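Local coordinates for inactivation-no-after-potential D protein (Drosophila melanogaster, PDB 5F67) that probably scaffolds phototransduction proteins through its PDZ domains, the third of which, described here, binds the tail of the TRP channel, at residues A[25-30]-A[102-107]; A[75-80]-A[98-103]. All blocks are in the same frame, centred on the assembly; numbering follows the deposited sequence.

Contact 1 (A[25-30]-A[102-107]); sequences RTVQVR and MILLTL
Arg25 meets Leu104 and Thr106 with its first torsion setting CG between its own backbone N and carbonyl carbon (chi1 67°), after which the chain runs extended to NE. The guanidinium lies with one face over Leu104 CB, which stands 3.9 Å from its plane, offset toward the rim. Arg25 NH1 gives Thr106 OG1 a weak, strongly bent hydrogen bond of 2.8 Å and also donates to a water, in the plane of the group, that accepts from the backbone N of Thr106. The stronger partner of both side chains is Asp71, which forms a salt bridge with Arg25 NH2 and a hydrogen bond with Thr106 OG1; Gly66 O takes another bond from NH2. An alanine in place of Arg25 would probably leave Asp71 without its positive mate and Leu104 CB without the flat group lying over it. Farther along, in Val27, CG1 stands anti to the carbonyl carbon (chi1 -58°), which leaves CG2 between the backbone N and the carbonyl carbon; CG2 touches Met102 CB and, at 3.8 Å, Leu104 CD1. Met102 bends at its last torsion, and its CE reaches Val29 CG2 at 3.7 Å. Beneath these side chains the strands pair antiparallel: Arg25 with Leu104 and Val27 with Met102 are hydrogen-bonded pairs, each joined by two backbone bonds, with Arg25 N to Leu104 O at 2.9 Å. Thr26 and Ile103 form the non-hydrogen-bonded pair between them, on the other face of the sheet. The arrangement joins the first and last strands of the PDZ domain. Strand 25-30 is outermost in its sheet, strand 72-76 flanks strand 99-105 on its other side, and helix 17-20 packs on Thr26 and Ile103 through Phe18.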
loop_
_atom_site.group_PDB
_atom_site.type_symbol
_atom_site.label_atom_id
_atom_site.label_comp_id
_atom_site.label_asym_id
_atom_site.label_seq_id
_atom_site.Cartn_x
_atom_site.Cartn_y
_atom_site.Cartn_z
ATOM N N ARG A 25 -0.090 11.271 2.540
ATOM C CA ARG A 25 -0.884 11.708 1.401
ATOM C C ARG A 25 -1.916 10.642 1.058
ATOM O O ARG A 25 -1.805 9.489 1.473
ATOM C CB ARG A 25 0.027 11.955 0.189
ATOM C CG ARG A 25 0.679 10.669 -0.352
ATOM C CD ARG A 25 1.827 10.951 -1.332
ATOM N NE ARG A 25 2.265 9.728 -2.026
ATOM C CZ ARG A 25 3.121 8.853 -1.512
ATOM N NH1 ARG A 25 3.624 9.068 -0.303
ATOM N NH2 ARG A 25 3.483 7.768 -2.202
ATOM N N THR A 26 -2.937 11.033 0.309
ATOM C CA THR A 26 -3.964 10.087 -0.097
ATOM C C THR A 26 -3.812 9.755 -1.574
ATOM O O THR A 26 -3.737 10.661 -2.406
ATOM C CB THR A 26 -5.361 10.719 0.115
ATOM O OG1 THR A 26 -5.580 10.918 1.518
ATOM C CG2 THR A 26 -6.443 9.813 -0.442
ATOM N N VAL A 27 -3.771 8.464 -1.906
ATOM C CA VAL A 27 -3.810 8.054 -3.305
ATOM C C VAL A 27 -5.075 7.257 -3.580
ATOM O O VAL A 27 -5.629 6.630 -2.679
ATOM C CB VAL A 27 -2.574 7.220 -3.717
ATOM C CG1 VAL A 27 -1.296 8.019 -3.473
ATOM C CG2 VAL A 27 -2.530 5.885 -2.961
ATOM N N GLN A 28 -5.529 7.281 -4.830
ATOM C CA GLN A 28 -6.729 6.555 -5.226
ATOM C C GLN A 28 -6.320 5.594 -6.328
ATOM O O GLN A 28 -6.025 6.018 -7.446
ATOM C CB GLN A 28 -7.775 7.534 -5.783
ATOM C CG GLN A 28 -8.137 8.684 -4.825
ATOM C CD GLN A 28 -8.975 8.232 -3.633
ATOM O OE1 GLN A 28 -9.394 7.068 -3.547
ATOM N NE2 GLN A 28 -9.217 9.155 -2.698
ATOM N N VAL A 29 -6.303 4.298 -6.032
ATOM C CA VAL A 29 -5.751 3.344 -6.986
ATOM C C VAL A 29 -6.808 2.320 -7.388
ATOM O O VAL A 29 -7.363 1.625 -6.535
ATOM C CB VAL A 29 -4.547 2.610 -6.384
ATOM C CG1 VAL A 29 -3.960 1.626 -7.398
ATOM C CG2 VAL A 29 -3.494 3.621 -5.924
ATOM N N ARG A 30 -7.096 2.228 -8.684
ATOM C CA ARG A 30 -8.114 1.285 -9.133
ATOM C C ARG A 30 -7.567 -0.130 -9.197
ATOM O O ARG A 30 -6.524 -0.386 -9.819
ATOM C CB ARG A 30 -8.684 1.700 -10.498
ATOM C CG ARG A 30 -9.921 0.887 -10.923
ATOM C CD ARG A 30 -10.494 1.371 -12.268
ATOM N NE ARG A 30 -10.729 2.815 -12.204
ATOM C CZ ARG A 30 -11.859 3.381 -11.792
ATOM N NH1 ARG A 30 -12.903 2.630 -11.442
ATOM N NH2 ARG A 30 -11.945 4.707 -11.735
ATOM N N MET A 102 -5.775 4.753 -0.422
ATOM C CA MET A 102 -4.723 4.408 0.520
ATOM C C MET A 102 -4.073 5.680 1.044
ATOM O O MET A 102 -3.863 6.630 0.292
ATOM C CB MET A 102 -3.673 3.529 -0.155
ATOM C CG MET A 102 -4.214 2.157 -0.566
ATOM S SD MET A 102 -2.913 1.079 -1.191
ATOM C CE MET A 102 -2.637 1.766 -2.824
ATOM N N ILE A 103 -3.765 5.694 2.336
ATOM C CA ILE A 103 -3.012 6.800 2.892
ATOM C C ILE A 103 -1.608 6.278 3.071
ATOM O O ILE A 103 -1.392 5.246 3.723
ATOM C CB ILE A 103 -3.560 7.260 4.251
ATOM C CG1 ILE A 103 -4.969 7.839 4.070
ATOM C CG2 ILE A 103 -2.654 8.329 4.842
ATOM C CD1 ILE A 103 -5.622 8.276 5.367
ATOM N N LEU A 104 -0.656 6.985 2.476
ATOM C CA LEU A 104 0.728 6.533 2.434
ATOM C C LEU A 104 1.659 7.605 2.965
ATOM O O LEU A 104 1.403 8.791 2.802
ATOM C CB LEU A 104 1.122 6.219 0.989
ATOM C CG LEU A 104 0.420 5.041 0.311
ATOM C CD1 LEU A 104 0.695 5.056 -1.195
ATOM C CD2 LEU A 104 0.852 3.710 0.934
ATOM N N LEU A 105 2.764 7.185 3.569
ATOM C CA LEU A 105 3.766 8.132 4.052
ATOM C C LEU A 105 5.128 7.757 3.481
ATOM O O LEU A 105 5.646 6.662 3.742
ATOM C CB LEU A 105 3.828 8.120 5.583
ATOM C CG LEU A 105 4.928 8.985 6.214
ATOM C CD1 LEU A 105 4.672 10.476 5.986
ATOM C CD2 LEU A 105 5.032 8.698 7.696
ATOM N N THR A 106 5.700 8.647 2.679
ATOM C CA THR A 106 7.040 8.413 2.145
ATOM C C THR A 106 8.026 8.980 3.146
ATOM O O THR A 106 7.904 10.139 3.556
ATOM C CB THR A 106 7.239 9.096 0.768
ATOM O OG1 THR A 106 6.353 8.508 -0.189
ATOM C CG2 THR A 106 8.668 8.912 0.275
ATOM N N LEU A 107 8.987 8.163 3.559
ATOM C CA LEU A 107 9.931 8.572 4.595
ATOM C C LEU A 107 11.255 9.015 3.971
ATOM O O LEU A 107 11.772 8.368 3.053
ATOM C CB LEU A 107 10.120 7.436 5.608
ATOM C CG LEU A 107 8.821 7.179 6.381
ATOM C CD1 LEU A 107 8.664 5.729 6.790
ATOM C CD2 LEU A 107 8.756 8.058 7.592
HETATM O O HOH W 1 4.130 11.099 1.823
#

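Contact 2 (A[75-80]-A[98-103]); sequences AVNQDV and GVVTMI
Asn77 and Thr101 cross obliquely, the amide of Asn77 reaching from the turn to the backbone of the facing strand. Chi1 of -69° sets CG of Asn77 anti to the carbonyl carbon, beside the backbone N; from the amide beyond it OD1 accepts a nearly straight hydrogen bond of 2.9 Å from Thr101 N, the donor tilted 35° from the plane of the amide. The same oxygen lies 3.5 Å from Thr101 CB. The other end of the amide, ND2, donates to a water that in turn donates to Val99 O, which helps to fix the rotation of the group. Asn77 N and Thr101 O make a short backbone bond of 2.6 Å, so Asn77 grips Thr101 through both main chain and side chain. Thr101 OG1 turns to another partner, Gln28 OE1, on strand 25-30.

On one face of the sheet Val76 and Val100 meet at a slant, methyl against methyl, with Val76 CG1 3.8 Å from Val100 CG1. Ala75 and Ile103 occupy the opposite face, where Ile103 lays CG1 and CD1 against the single methyl of Ala75; CD1 comes to 3.8 Å from Ala75 CB. Their backbones form an antiparallel hydrogen-bonded pair through Ile103 N and Ala75 O at 3.1 Å, whereas Val76 and Met102 form the adjoining non-hydrogen-bonded pair. The strand then reverses in a type II' beta turn from Val76 to Asp79, closing a beta hairpin in which Asn77 takes the positive phi (50°) of the first corner position. Helix 86-95 lies between the two segments in the chain and packs through Leu93 on Val76 and Met102. Across the sheet, helix 17-20 sets Ile17 against Ala75 and Ile103, and strand 25-30 borders the far side of strand 99-105.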
loop_
_atom_site.group_PDB
_atom_site.type_symbol
_atom_site.label_atom_id
_atom_site.label_comp_id
_atom_site.label_asym_id
_atom_site.label_seq_id
_atom_site.Cartn_x
_atom_site.Cartn_y
_atom_site.Cartn_z
ATOM N N ALA A 75 -3.686 3.712 5.982
ATOM C CA ALA A 75 -5.102 3.336 5.902
ATOM C C ALA A 75 -5.451 2.734 4.553
ATOM O O ALA A 75 -4.822 3.052 3.543
ATOM C CB ALA A 75 -5.991 4.539 6.175
ATOM N N VAL A 76 -6.461 1.869 4.551
ATOM C CA VAL A 76 -7.038 1.333 3.318
ATOM C C VAL A 76 -8.518 1.671 3.364
ATOM O O VAL A 76 -9.238 1.158 4.229
ATOM C CB VAL A 76 -6.865 -0.184 3.243
ATOM C CG1 VAL A 76 -7.537 -0.738 1.970
ATOM C CG2 VAL A 76 -5.384 -0.538 3.261
ATOM N N ASN A 77 -8.972 2.519 2.440
ATOM C CA ASN A 77 -10.324 3.074 2.517
ATOM C C ASN A 77 -10.548 3.644 3.913
ATOM O O ASN A 77 -9.714 4.415 4.386
ATOM C CB ASN A 77 -11.396 2.053 2.106
ATOM C CG ASN A 77 -11.349 1.732 0.617
ATOM O OD1 ASN A 77 -10.979 2.578 -0.199
ATOM N ND2 ASN A 77 -11.715 0.506 0.256
ATOM N N GLN A 78 -11.628 3.260 4.591
ATOM C CA GLN A 78 -11.880 3.814 5.927
ATOM C C GLN A 78 -11.287 2.981 7.066
ATOM O O GLN A 78 -11.519 3.277 8.240
ATOM C CB GLN A 78 -13.380 4.033 6.152
ATOM C CG GLN A 78 -13.917 5.323 5.534
ATOM C CD GLN A 78 -13.452 6.565 6.287
ATOM O OE1 GLN A 78 -13.886 6.825 7.415
ATOM N NE2 GLN A 78 -12.559 7.333 5.669
ATOM N N ASP A 79 -10.525 1.945 6.729
ATOM C CA ASP A 79 -9.882 1.121 7.759
ATOM C C ASP A 79 -8.440 1.555 8.048
ATOM O O ASP A 79 -7.562 1.458 7.190
ATOM C CB ASP A 79 -9.923 -0.353 7.366
ATOM C CG ASP A 79 -11.340 -0.901 7.305
ATOM O OD1 ASP A 79 -11.933 -1.136 8.381
ATOM O OD2 ASP A 79 -11.859 -1.102 6.183
ATOM N N VAL A 80 -8.202 2.023 9.268
ATOM C CA VAL A 80 -6.868 2.463 9.674
ATOM C C VAL A 80 -5.938 1.256 9.824
ATOM O O VAL A 80 -6.310 0.255 10.444
ATOM C CB VAL A 80 -6.933 3.241 11.001
ATOM C CG1 VAL A 80 -5.533 3.531 11.529
ATOM C CG2 VAL A 80 -7.720 4.539 10.808
ATOM N N GLY A 98 -12.640 -2.030 -6.763
ATOM C CA GLY A 98 -12.815 -0.746 -7.414
ATOM C C GLY A 98 -11.675 0.192 -7.095
ATOM O O GLY A 98 -10.516 -0.235 -7.001
ATOM N N VAL A 99 -11.998 1.467 -6.913
ATOM C CA VAL A 99 -10.995 2.447 -6.494
ATOM C C VAL A 99 -10.699 2.325 -5.004
ATOM O O VAL A 99 -11.576 2.526 -4.160
ATOM C CB VAL A 99 -11.442 3.870 -6.810
ATOM C CG1 VAL A 99 -10.375 4.882 -6.366
ATOM C CG2 VAL A 99 -11.679 4.006 -8.307
ATOM N N VAL A 100 -9.441 2.018 -4.695
ATOM C CA VAL A 100 -9.025 1.775 -3.324
ATOM C C VAL A 100 -8.244 2.986 -2.849
ATOM O O VAL A 100 -7.268 3.397 -3.484
ATOM C CB VAL A 100 -8.156 0.505 -3.218
ATOM C CG1 VAL A 100 -7.799 0.215 -1.746
ATOM C CG2 VAL A 100 -8.880 -0.691 -3.838
ATOM N N THR A 101 -8.709 3.575 -1.753
ATOM C CA THR A 101 -8.086 4.755 -1.183
ATOM C C THR A 101 -6.997 4.270 -0.239
ATOM O O THR A 101 -7.257 3.449 0.647
ATOM C CB THR A 101 -9.092 5.555 -0.354
ATOM O OG1 THR A 101 -10.216 5.909 -1.167
ATOM C CG2 THR A 101 -8.438 6.829 0.212
ATOM N N MET A 102 -5.775 4.753 -0.422
ATOM C CA MET A 102 -4.723 4.408 0.520
ATOM C C MET A 102 -4.073 5.680 1.044
ATOM O O MET A 102 -3.863 6.630 0.292
ATOM C CB MET A 102 -3.673 3.529 -0.155
ATOM C CG MET A 102 -4.214 2.157 -0.566
ATOM S SD MET A 102 -2.913 1.079 -1.191
ATOM C CE MET A 102 -2.637 1.766 -2.824
ATOM N N ILE A 103 -3.765 5.694 2.336
ATOM C CA ILE A 103 -3.012 6.800 2.892
ATOM C C ILE A 103 -1.608 6.278 3.071
ATOM O O ILE A 103 -1.392 5.246 3.723
ATOM C CB ILE A 103 -3.560 7.260 4.251
ATOM C CG1 ILE A 103 -4.969 7.839 4.070
ATOM C CG2 ILE A 103 -2.654 8.329 4.842
ATOM C CD1 ILE A 103 -5.622 8.276 5.367
HETATM O O HOH W 2 -12.507 0.131 -2.653
#

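Contacts 1 and 2 share strand 99-105, the first pairing it with strand 25-30 and the second with strand 72-76, so that it is gripped along both edges; their centres lie 8 Å apart. Met102 and Ile103 serve in both. The bridge from Gln28 OE1 to Thr101 OG1, 2.8 Å long, joins them directly, while Val29 O and Val100 N, also 2.8 Å apart, probably continue the backbone pairing. Thr26 CG2 packs on Thr101 CG2. In PDZ domains the target peptide usually lies between the second strand and the second helix, here probably 37-44 and 86-95; the latter packs on contact 2 through Leu93.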